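Local coordinates for protein Lv-ranaspumin (Lv-RSN-1) (Leptodactylus vastus, PDB 4K82) that acts as a surfactant protein of the frog's foam nest, probably lowering surface tension so that the foam can form and persist, at residues V35-C38 / A39-G43; G95-K98 / L99-L103; V135-L138 / K139-Y143; F183-G187 / I188-E192. All coordinates share one frame; numbering follows the deposited sequence. Where two conformers were deposited one is given.

Contact 1. Residues V35-C38 / A39-G43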
loop_
_atom_site.group_PDB
_atom_site.type_symbol
_atom_site.label_atom_id
_atom_site.label_comp_id
_atom_site.label_asym_id
_atom_site.label_seq_id
_atom_site.Cartn_x
_atom_site.Cartn_y
_atom_site.Cartn_z
ATOM N N VAL A 35 3.336 -2.210 2.506
ATOM C CA VAL A 35 2.431 -2.799 1.529
ATOM C C VAL A 35 2.922 -4.164 1.062
ATOM O O VAL A 35 2.167 -5.132 1.060
ATOM C CB VAL A 35 2.248 -1.877 0.317
ATOM C CG1 VAL A 35 1.475 -2.590 -0.779
ATOM C CG2 VAL A 35 1.558 -0.576 0.740
ATOM N N ILE A 36 4.194 -4.244 0.690
ATOM C CA ILE A 36 4.776 -5.499 0.231
ATOM C C ILE A 36 4.751 -6.580 1.304
ATOM O O ILE A 36 4.294 -7.697 1.062
ATOM C CB ILE A 36 6.203 -5.264 -0.239
ATOM C CG1 ILE A 36 6.171 -4.366 -1.470
ATOM C CG2 ILE A 36 6.893 -6.594 -0.567
ATOM C CD1 ILE A 36 7.539 -3.802 -1.834
ATOM N N ILE A 37 5.222 -6.230 2.495
ATOM C CA ILE A 37 5.250 -7.176 3.602
ATOM C C ILE A 37 3.843 -7.666 3.958
ATOM O O ILE A 37 3.598 -8.859 4.115
ATOM C CB ILE A 37 5.920 -6.543 4.838
ATOM C CG1 ILE A 37 7.433 -6.441 4.603
ATOM C CG2 ILE A 37 5.671 -7.393 6.071
ATOM C CD1 ILE A 37 8.111 -5.405 5.490
ATOM N N CYS A 38 2.899 -6.752 4.049
ATOM C CA CYS A 38 1.574 -7.166 4.461
ATOM C C CYS A 38 0.827 -7.902 3.351
ATOM O O CYS A 38 0.020 -8.777 3.628
ATOM C CB CYS A 38 0.805 -5.982 5.045
ATOM S SG CYS A 38 1.620 -5.408 6.553
ATOM N N ALA A 39 1.120 -7.579 2.093
ATOM C CA ALA A 39 0.526 -8.319 0.990
ATOM C C ALA A 39 1.000 -9.764 1.034
ATOM O O ALA A 39 0.215 -10.703 0.905
ATOM C CB ALA A 39 0.895 -7.682 -0.346
ATOM N N TYR A 40 2.303 -9.944 1.208
ATOM C CA TYR A 40 2.843 -11.284 1.324
ATOM C C TYR A 40 2.216 -12.051 2.490
ATOM O O TYR A 40 1.818 -13.205 2.336
ATOM C CB TYR A 40 4.375 -11.244 1.458
ATOM C CG TYR A 40 4.975 -12.618 1.367
ATOM C CD1 TYR A 40 5.016 -13.447 2.479
ATOM C CD2 TYR A 40 5.463 -13.100 0.164
ATOM C CE1 TYR A 40 5.537 -14.728 2.395
ATOM C CE2 TYR A 40 5.988 -14.379 0.073
ATOM C CZ TYR A 40 6.012 -15.184 1.196
ATOM O OH TYR A 40 6.529 -16.465 1.129
ATOM N N GLN A 41 2.111 -11.401 3.647
ATOM C CA GLN A 41 1.664 -12.066 4.867
ATOM C C GLN A 41 0.177 -12.383 4.861
ATOM O O GLN A 41 -0.251 -13.340 5.519
ATOM C CB GLN A 41 1.977 -11.212 6.097
ATOM C CG GLN A 41 3.444 -11.147 6.498
ATOM C CD GLN A 41 3.680 -10.151 7.611
ATOM O OE1 GLN A 41 2.937 -9.169 7.757
ATOM N NE2 GLN A 41 4.727 -10.370 8.381
ATOM N N ASN A 42 -0.607 -11.589 4.137
ATOM C CA ASN A 42 -2.066 -11.694 4.216
ATOM C C ASN A 42 -2.781 -12.200 2.975
ATOM O O ASN A 42 -3.941 -12.592 3.064
ATOM C CB ASN A 42 -2.673 -10.351 4.639
ATOM C CG ASN A 42 -2.344 -9.992 6.073
ATOM O OD1 ASN A 42 -3.009 -10.454 7.003
ATOM N ND2 ASN A 42 -1.309 -9.182 6.266
ATOM N N GLY A 43 -2.107 -12.194 1.827
ATOM C CA GLY A 43 -2.701 -12.674 0.588
ATOM C C GLY A 43 -3.221 -14.095 0.695
ATOM O O GLY A 43 -2.579 -14.948 1.298
#
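The last turn of helix 29-42 closes where Asn42 grips the carbonyl oxygen of Cys38 twice. Its backbone gives the ordinary helical bond, 2.9 Å from Asn42 N to Cys38 O. Its side chain folds back to add a second, 3.0 Å from Asn42 ND2 to Cys38 O. The oxygen lies in the plane of the Asn42 amide, and the side-chain bond is the straighter of the two, 159° at the hydrogen against 133°. CG of Asn42 stands beside its own backbone N and anti to its carbonyl carbon (chi1 -69°), which swings the amide back along the helix; the bond to Cys38 then fixes its rotation. In this largely helical, four-disulfide protein Cys38 also ties two helices together, its SG being joined to SG of Cys114 on helix 107-121. Asn42 touches Lys118 and Leu121 of that same helix. Just past Asn42, Gly43 leaves helical geometry, although Gly43 N still reaches Ala39 O at 2.9 Å. On another side of the helix, Ile37 and Gln41 lie alongside each other and point the same way. The methyl CG2 of Ile37 flanks the Gln41 amide, 3.7 Å from Gln41 OE1, while Gln41 CG passes 3.3 Å from Ile37 O. Beyond CG the Gln41 chain is extended, and its NE2 is hydrogen-bonded to OE1 of Gln94 on helix 89-102. Ala39, whose CB sits 3.2 Å from Val35 O, and Tyr40 turn to helix 48-64, where Ala39 meets Leu54 and the Tyr40 ring meets Phe51.

Contact 2. Residues G95-K98 / L99-L103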
loop_
_atom_site.group_PDB
_atom_site.type_symbol
_atom_site.label_atom_id
_atom_site.label_comp_id
_atom_site.label_asym_id
_atom_site.label_seq_id
_atom_site.Cartn_x
_atom_site.Cartn_y
_atom_site.Cartn_z
ATOM N N GLY A 95 12.279 -11.709 7.813
ATOM C CA GLY A 95 13.525 -11.070 8.202
ATOM C C GLY A 95 13.480 -9.558 8.078
ATOM O O GLY A 95 13.916 -8.820 8.971
ATOM N N LEU A 96 12.928 -9.089 6.963
ATOM C CA LEU A 96 12.820 -7.668 6.715
ATOM C C LEU A 96 11.908 -7.021 7.751
ATOM O O LEU A 96 12.220 -5.958 8.297
ATOM C CB LEU A 96 12.296 -7.422 5.296
ATOM C CG LEU A 96 12.193 -5.957 4.908
ATOM C CD1 LEU A 96 13.559 -5.299 5.094
ATOM C CD2 LEU A 96 11.723 -5.853 3.472
ATOM N N TYR A 97 10.782 -7.671 8.032
ATOM C CA TYR A 97 9.845 -7.147 9.012
ATOM C C TYR A 97 10.522 -6.994 10.384
ATOM O O TYR A 97 10.449 -5.935 10.999
ATOM C CB TYR A 97 8.612 -8.053 9.087
ATOM C CG TYR A 97 7.548 -7.584 10.052
ATOM C CD1 TYR A 97 7.116 -6.266 10.057
ATOM C CD2 TYR A 97 6.981 -8.464 10.957
ATOM C CE1 TYR A 97 6.141 -5.843 10.939
ATOM C CE2 TYR A 97 6.006 -8.053 11.840
ATOM C CZ TYR A 97 5.590 -6.746 11.824
ATOM O OH TYR A 97 4.616 -6.349 12.713
ATOM N N LYS A 98 11.182 -8.052 10.847
ATOM C CA LYS A 98 11.929 -8.004 12.108
ATOM C C LYS A 98 12.988 -6.906 12.093
ATOM O O LYS A 98 13.133 -6.155 13.066
ATOM C CB LYS A 98 12.578 -9.359 12.412
ATOM C CG LYS A 98 11.590 -10.509 12.582
ATOM C CD LYS A 98 12.312 -11.810 12.934
ATOM C CE LYS A 98 11.572 -13.046 12.412
ATOM N NZ LYS A 98 10.377 -13.435 13.224
ATOM N N LEU A 99 13.715 -6.805 10.983
ATOM C CA LEU A 99 14.730 -5.771 10.835
ATOM C C LEU A 99 14.128 -4.368 10.973
ATOM O O LEU A 99 14.700 -3.502 11.645
ATOM C CB LEU A 99 15.454 -5.910 9.486
ATOM C CG LEU A 99 16.590 -4.924 9.227
ATOM C CD1 LEU A 99 17.656 -5.036 10.306
ATOM C CD2 LEU A 99 17.194 -5.153 7.845
ATOM N N LEU A 100 12.982 -4.140 10.330
ATOM C CA LEU A 100 12.349 -2.830 10.376
ATOM C C LEU A 100 12.021 -2.450 11.817
ATOM O O LEU A 100 12.231 -1.315 12.228
ATOM C CB LEU A 100 11.091 -2.779 9.498
ATOM C CG LEU A 100 11.348 -2.773 7.991
ATOM C CD1 LEU A 100 10.030 -2.742 7.227
ATOM C CD2 LEU A 100 12.217 -1.578 7.584
ATOM N N LYS A 101 11.549 -3.418 12.592
ATOM C CA LYS A 101 11.241 -3.174 13.995
ATOM C C LYS A 101 12.511 -2.884 14.800
ATOM O O LYS A 101 12.508 -2.027 15.681
ATOM C CB LYS A 101 10.456 -4.347 14.579
ATOM C CG LYS A 101 9.105 -4.552 13.911
ATOM C CD LYS A 101 8.572 -5.959 14.146
ATOM C CE LYS A 101 8.134 -6.177 15.588
ATOM N NZ LYS A 101 6.703 -5.816 15.816
ATOM N N GLU A 102 13.596 -3.582 14.477
ATOM C CA GLU A 102 14.891 -3.317 15.103
ATOM C C GLU A 102 15.393 -1.907 14.792
ATOM O O GLU A 102 16.098 -1.300 15.599
ATOM C CB GLU A 102 15.938 -4.351 14.668
ATOM C CG GLU A 102 15.756 -5.729 15.298
ATOM C CD GLU A 102 16.844 -6.712 14.894
ATOM O OE1 GLU A 102 17.646 -6.376 13.996
ATOM O OE2 GLU A 102 16.899 -7.821 15.473
ATOM N N LEU A 103 15.028 -1.389 13.621
ATOM C CA LEU A 103 15.423 -0.040 13.222
ATOM C C LEU A 103 14.486 1.029 13.772
ATOM O O LEU A 103 14.635 2.217 13.451
ATOM C CB LEU A 103 15.483 0.077 11.703
ATOM C CG LEU A 103 16.477 -0.848 11.008
ATOM C CD1 LEU A 103 16.492 -0.536 9.516
ATOM C CD2 LEU A 103 17.861 -0.708 11.616
#
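Leu96 O takes the shortest bond here, 2.8 Å from Leu100 N, one of four successive i to i+4 hydrogen bonds that build the C-terminal half of helix 89-102. Leu100 also lays its CG 3.3 Å from Leu96 O, and a methyl of Leu96, CD1, comes to 4.4 Å from that same branch carbon CG of Leu100. This apolar side of the helix faces inward, Leu100 lying on Leu23 and Ile37 and Leu99 on Thr16 and Leu19. The more open side carries Tyr97 and Lys101, one turn apart. Lys101 CG lies anti to its carbonyl carbon (chi1 -63°) and chi2 is extended, which lays CD over one face of the Tyr97 ring in a CH-pi contact, 4.0 Å from the centroid and 14° off the ring normal. Bends at chi3 and chi4 then turn NZ toward Tyr97 OH and Glu107, with which it makes a long, weak ion pair. The Tyr97 ring meets Phe110 as well. With an alanine in place of Tyr97, the Lys101 methylenes would probably lose the aromatic face beneath them, and the amine would be freer to swing. At the far end of the pair, Tyr97 OH stands 3.8 Å from Lys101 NZ.

Contact 3. Residues V135-L138 / K139-Y143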
loop_
_atom_site.group_PDB
_atom_site.type_symbol
_atom_site.label_atom_id
_atom_site.label_comp_id
_atom_site.label_asym_id
_atom_site.label_seq_id
_atom_site.Cartn_x
_atom_site.Cartn_y
_atom_site.Cartn_z
ATOM N N VAL A 135 0.307 2.979 -3.489
ATOM C CA VAL A 135 0.842 4.242 -2.991
ATOM C C VAL A 135 0.354 5.410 -3.855
ATOM O O VAL A 135 0.036 6.478 -3.330
ATOM C CB VAL A 135 2.381 4.219 -2.897
ATOM C CG1 VAL A 135 2.909 5.555 -2.392
ATOM C CG2 VAL A 135 2.830 3.092 -1.979
ATOM N N LYS A 136 0.267 5.183 -5.167
ATOM C CA LYS A 136 -0.270 6.167 -6.119
ATOM C C LYS A 136 -1.705 6.561 -5.769
ATOM O O LYS A 136 -2.106 7.727 -5.878
ATOM C CB LYS A 136 -0.292 5.569 -7.527
ATOM C CG LYS A 136 0.896 5.895 -8.407
ATOM C CD LYS A 136 0.616 5.513 -9.866
ATOM C CE LYS A 136 -0.548 6.311 -10.466
ATOM N NZ LYS A 136 -1.888 5.672 -10.273
ATOM N N PHE A 137 -2.485 5.560 -5.382
ATOM C CA PHE A 137 -3.877 5.745 -4.997
ATOM C C PHE A 137 -3.969 6.608 -3.740
ATOM O O PHE A 137 -4.803 7.528 -3.649
ATOM C CB PHE A 137 -4.491 4.356 -4.785
ATOM C CG PHE A 137 -5.913 4.362 -4.282
ATOM C CD1 PHE A 137 -6.928 4.975 -4.994
ATOM C CD2 PHE A 137 -6.238 3.684 -3.120
ATOM C CE1 PHE A 137 -8.236 4.951 -4.535
ATOM C CE2 PHE A 137 -7.544 3.644 -2.659
ATOM C CZ PHE A 137 -8.544 4.283 -3.364
ATOM N N LEU A 138 -3.100 6.331 -2.776
ATOM C CA LEU A 138 -3.100 7.097 -1.540
ATOM C C LEU A 138 -2.701 8.544 -1.809
ATOM O O LEU A 138 -3.283 9.460 -1.233
ATOM C CB LEU A 138 -2.183 6.464 -0.495
ATOM C CG LEU A 138 -2.507 5.026 -0.108
ATOM C CD1 LEU A 138 -1.445 4.528 0.857
ATOM C CD2 LEU A 138 -3.890 4.954 0.524
ATOM N N LYS A 139 -1.717 8.739 -2.687
ATOM C CA LYS A 139 -1.300 10.085 -3.083
ATOM C C LYS A 139 -2.462 10.877 -3.686
ATOM O O LYS A 139 -2.691 12.037 -3.322
ATOM C CB LYS A 139 -0.142 10.018 -4.088
ATOM C CG LYS A 139 1.170 9.513 -3.536
ATOM C CD LYS A 139 2.159 9.333 -4.686
ATOM C CE LYS A 139 3.500 8.806 -4.214
ATOM N NZ LYS A 139 4.339 9.884 -3.634
ATOM N N ASP A 140 -3.193 10.263 -4.608
ATOM C CA ASP A 140 -4.335 10.927 -5.233
ATOM C C ASP A 140 -5.416 11.278 -4.210
ATOM O O ASP A 140 -5.999 12.363 -4.246
ATOM C CB ASP A 140 -4.946 10.040 -6.312
ATOM C CG ASP A 140 -4.110 9.999 -7.570
ATOM O OD1 ASP A 140 -3.541 11.051 -7.921
ATOM O OD2 ASP A 140 -4.018 8.918 -8.194
ATOM N N LEU A 141 -5.681 10.362 -3.290
ATOM C CA LEU A 141 -6.665 10.646 -2.241
ATOM C C LEU A 141 -6.205 11.783 -1.347
ATOM O O LEU A 141 -6.995 12.658 -0.993
ATOM C CB LEU A 141 -6.922 9.400 -1.384
ATOM C CG LEU A 141 -7.651 8.243 -2.064
ATOM C CD1 LEU A 141 -7.804 7.078 -1.073
ATOM C CD2 LEU A 141 -9.007 8.668 -2.619
ATOM N N LYS A 142 -4.923 11.785 -0.999
ATOM C CA LYS A 142 -4.378 12.798 -0.099
ATOM C C LYS A 142 -4.533 14.216 -0.663
ATOM O O LYS A 142 -4.821 15.159 0.083
ATOM C CB LYS A 142 -2.910 12.505 0.223
ATOM C CG LYS A 142 -2.311 13.404 1.298
ATOM C CD LYS A 142 -0.857 13.017 1.568
ATOM C CE LYS A 142 -0.209 13.882 2.632
ATOM N NZ LYS A 142 -0.920 13.789 3.940
ATOM N N TYR A 143 -4.379 14.368 -1.975
ATOM C CA TYR A 143 -4.362 15.706 -2.569
ATOM C C TYR A 143 -5.630 16.107 -3.330
ATOM O O TYR A 143 -5.809 17.282 -3.671
ATOM C CB TYR A 143 -3.105 15.893 -3.434
ATOM C CG TYR A 143 -1.835 15.842 -2.608
ATOM C CD1 TYR A 143 -1.415 16.945 -1.876
ATOM C CD2 TYR A 143 -1.076 14.678 -2.531
ATOM C CE1 TYR A 143 -0.262 16.901 -1.107
ATOM C CE2 TYR A 143 0.075 14.625 -1.765
ATOM C CZ TYR A 143 0.479 15.735 -1.056
ATOM O OH TYR A 143 1.630 15.674 -0.296
#
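One face of the Phe137 ring is covered by Leu141, whose methyl CD1 comes down over it from the next turn of the helix. The CH-pi contact measures 3.9 Å from Leu141 CD1 to the ring centroid, 22° off the normal, and the methyl is displaced toward the rim, coming within 3.7 Å of Phe137 CZ. With CG of Phe137 anti to the backbone N (chi1 176°), the ring lies beside its own carbonyl carbon, on the side from which the Leu141 branch arrives. Farther along, Lys142 CG rests over a face of the neighbouring Tyr143 ring, whose hydroxyl is hydrogen-bonded to Val215 O. The backbone beneath is regular, with bonds such as Leu141 N to Phe137 O at 3.0 Å. On another side Lys139 passes over Val135: Lys139 CG lies 3.2 Å from Val135 O, and Lys139 CE packs 3.8 Å from Val135 CG1. A bend at chi4 (-80°) then carries Lys139 NZ to a salt bridge with Asp28 and a hydrogen bond to Ser216 O. Asp140 is directed at Arg165, although the place of its OD2 is less sure. Lys142 NZ bonds to the carbonyls of Val210 and Ile213, where its charge probably suits the C-terminal end of helix 196-212. Helix 133-144 packs on several neighbours through its apolar side: Phe137 wedges among Ile162 and Leu163 of helix 152-165 and Leu206 of helix 196-212, Leu138 and Leu141 face the latter, and Val135 touches Val31 and Glu32 of helix 29-42.

Contact 4. Residues F183-G187 / I188-E192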
loop_
_atom_site.group_PDB
_atom_site.type_symbol
_atom_site.label_atom_id
_atom_site.label_comp_id
_atom_site.label_asym_id
_atom_site.label_seq_id
_atom_site.Cartn_x
_atom_site.Cartn_y
_atom_site.Cartn_z
ATOM N N PHE A 183 -23.708 11.624 -3.584
ATOM C CA PHE A 183 -24.351 12.932 -3.681
ATOM C C PHE A 183 -23.671 13.911 -2.747
ATOM O O PHE A 183 -23.078 13.528 -1.753
ATOM C CB PHE A 183 -25.806 12.875 -3.196
ATOM C CG PHE A 183 -26.694 11.942 -3.955
ATOM C CD1 PHE A 183 -26.769 10.598 -3.610
ATOM C CD2 PHE A 183 -27.519 12.420 -4.965
ATOM C CE1 PHE A 183 -27.612 9.737 -4.290
ATOM C CE2 PHE A 183 -28.369 11.564 -5.651
ATOM C CZ PHE A 183 -28.414 10.219 -5.313
ATOM N N VAL A 184 -23.821 15.195 -3.031
ATOM C CA VAL A 184 -23.582 16.186 -2.001
ATOM C C VAL A 184 -24.878 16.323 -1.213
ATOM O O VAL A 184 -25.946 16.473 -1.801
ATOM C CB VAL A 184 -23.226 17.542 -2.592
ATOM C CG1 VAL A 184 -22.905 18.506 -1.473
ATOM C CG2 VAL A 184 -22.015 17.404 -3.515
ATOM N N LYS A 185 -24.776 16.242 0.108
ATOM C CA LYS A 185 -25.923 16.372 0.999
ATOM C C LYS A 185 -25.476 17.289 2.119
ATOM O O LYS A 185 -24.531 16.968 2.825
ATOM C CB LYS A 185 -26.297 14.990 1.554
ATOM C CG LYS A 185 -27.455 14.952 2.542
ATOM C CD LYS A 185 -27.800 13.500 2.895
ATOM C CE LYS A 185 -28.936 13.403 3.914
ATOM N NZ LYS A 185 -28.524 13.803 5.294
ATOM N N ASP A 186 -26.126 18.444 2.275
ATOM C CA ASP A 186 -25.765 19.358 3.362
ATOM C C ASP A 186 -24.262 19.712 3.378
ATOM O O ASP A 186 -23.663 19.868 4.437
ATOM C CB ASP A 186 -26.192 18.743 4.707
ATOM C CG ASP A 186 -26.207 19.751 5.845
ATOM O OD1 ASP A 186 -26.754 20.855 5.648
ATOM O OD2 ASP A 186 -25.667 19.437 6.933
ATOM N N GLY A 187 -23.656 19.839 2.204
ATOM C CA GLY A 187 -22.256 20.236 2.118
ATOM C C GLY A 187 -21.189 19.150 2.280
ATOM O O GLY A 187 -19.993 19.426 2.148
ATOM N N ILE A 188 -21.596 17.921 2.575
ATOM C CA ILE A 188 -20.632 16.814 2.647
ATOM C C ILE A 188 -20.954 15.716 1.631
ATOM O O ILE A 188 -22.077 15.610 1.140
ATOM C CB ILE A 188 -20.536 16.187 4.055
ATOM C CG1 ILE A 188 -21.879 15.609 4.496
ATOM C CG2 ILE A 188 -20.036 17.200 5.062
ATOM C CD1 ILE A 188 -21.773 14.694 5.698
ATOM N N LEU A 189 -19.962 14.898 1.298
ATOM C CA LEU A 189 -20.240 13.784 0.405
ATOM C C LEU A 189 -21.132 12.790 1.140
ATOM O O LEU A 189 -20.944 12.518 2.327
ATOM C CB LEU A 189 -18.945 13.114 -0.072
ATOM C CG LEU A 189 -18.389 13.553 -1.430
ATOM C CD1 LEU A 189 -17.996 15.017 -1.443
ATOM C CD2 LEU A 189 -17.194 12.677 -1.800
ATOM N N SER A 190 -22.119 12.262 0.427
ATOM C CA SER A 190 -23.037 11.297 0.999
ATOM C C SER A 190 -23.000 10.027 0.163
ATOM O O SER A 190 -23.214 10.069 -1.050
ATOM C CB SER A 190 -24.448 11.880 1.023
ATOM O OG SER A 190 -25.342 11.001 1.664
ATOM N N PHE A 191 -22.721 8.899 0.808
ATOM C CA PHE A 191 -22.607 7.637 0.093
ATOM C C PHE A 191 -23.823 6.783 0.420
ATOM O O PHE A 191 -23.903 6.172 1.493
ATOM C CB PHE A 191 -21.310 6.925 0.482
ATOM C CG PHE A 191 -20.059 7.713 0.161
ATOM C CD1 PHE A 191 -19.638 8.741 0.993
ATOM C CD2 PHE A 191 -19.303 7.417 -0.963
ATOM C CE1 PHE A 191 -18.499 9.465 0.713
ATOM C CE2 PHE A 191 -18.146 8.144 -1.252
ATOM C CZ PHE A 191 -17.752 9.173 -0.408
ATOM N N GLU A 192 -24.772 6.745 -0.508
ATOM C CA GLU A 192 -26.070 6.123 -0.249
ATOM C C GLU A 192 -26.164 4.739 -0.888
ATOM O O GLU A 192 -25.386 4.404 -1.781
ATOM C CB GLU A 192 -27.187 7.057 -0.739
ATOM C CG GLU A 192 -27.147 8.427 -0.053
ATOM C CD GLU A 192 -27.994 9.488 -0.740
ATOM O OE1 GLU A 192 -29.024 9.134 -1.358
ATOM O OE2 GLU A 192 -27.621 10.685 -0.658
#
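Glu192 sets its carboxylate beside the CD1-CE1 side of the Phe183 ring, the two side chains running at about a right angle while their flat groups are only 15° from parallel. The approach is close: Glu192 OE2 lies 3.1 Å from Phe183 CD1, and Glu192 OE1 3.3 Å from Phe183 CE1. Glu192 CG is anti to its carbonyl carbon (chi1 -59°) and the chain is extended beyond it, which lets the carboxylate reach these two ring carbons. Its OE2 also accepts a hydrogen bond from Ser190 OG at 3.3 Å, on the lone pair directed away from OE1. Replacing Glu192 by alanine would probably deprive the Ser190 hydroxyl of this acceptor and leave the Phe183 ring freer to turn. Lys185 runs past Ser190, its CD 3.7 Å from Ser190 OG. Phe183, Lys185 and Ser190 share one face of a beta hairpin whose two-residue loop, Asp186-Gly187, forms a type I' turn. Phe183 pairs with Ser190 through two backbone bonds, the shorter 2.7 Å from Ser190 N to Phe183 O. Lys185 and Ile188 form the last hydrogen-bonded pair before the turn, where Ile188 N approaches Lys185 O from above the carbonyl plane. Ile188 puts CG1 in the crowded position between its backbone N and carbonyl carbon (chi1 61°), with Ile188 CG1 3.4 Å from Lys185 O. On the other face, Val184 and Leu189 rest on Pro152 at the start of helix 152-165.

Contacts 1 and 2 are directly joined: helices 29-42 and 89-102 pack with Ile37 CD1 3.7 Å from Leu100 CD1, while Gln41 NE2 lies 3.9 Å from Tyr97 CD2. Contact 3 does not touch contact 1, its nearest atoms being about 5 Å away, yet Val135 lies on the earlier part of helix 29-42. The hairpin of contact 4 is about 21 Å from contact 3, centre to centre, and the two are bridged by helices 152-165 and 196-212, which both of them meet. Contacts 2 and 4 lie on opposite sides of the chain's centre, their own centres about 43 Å apart, which reflects the elongated body of this helical surfactant protein.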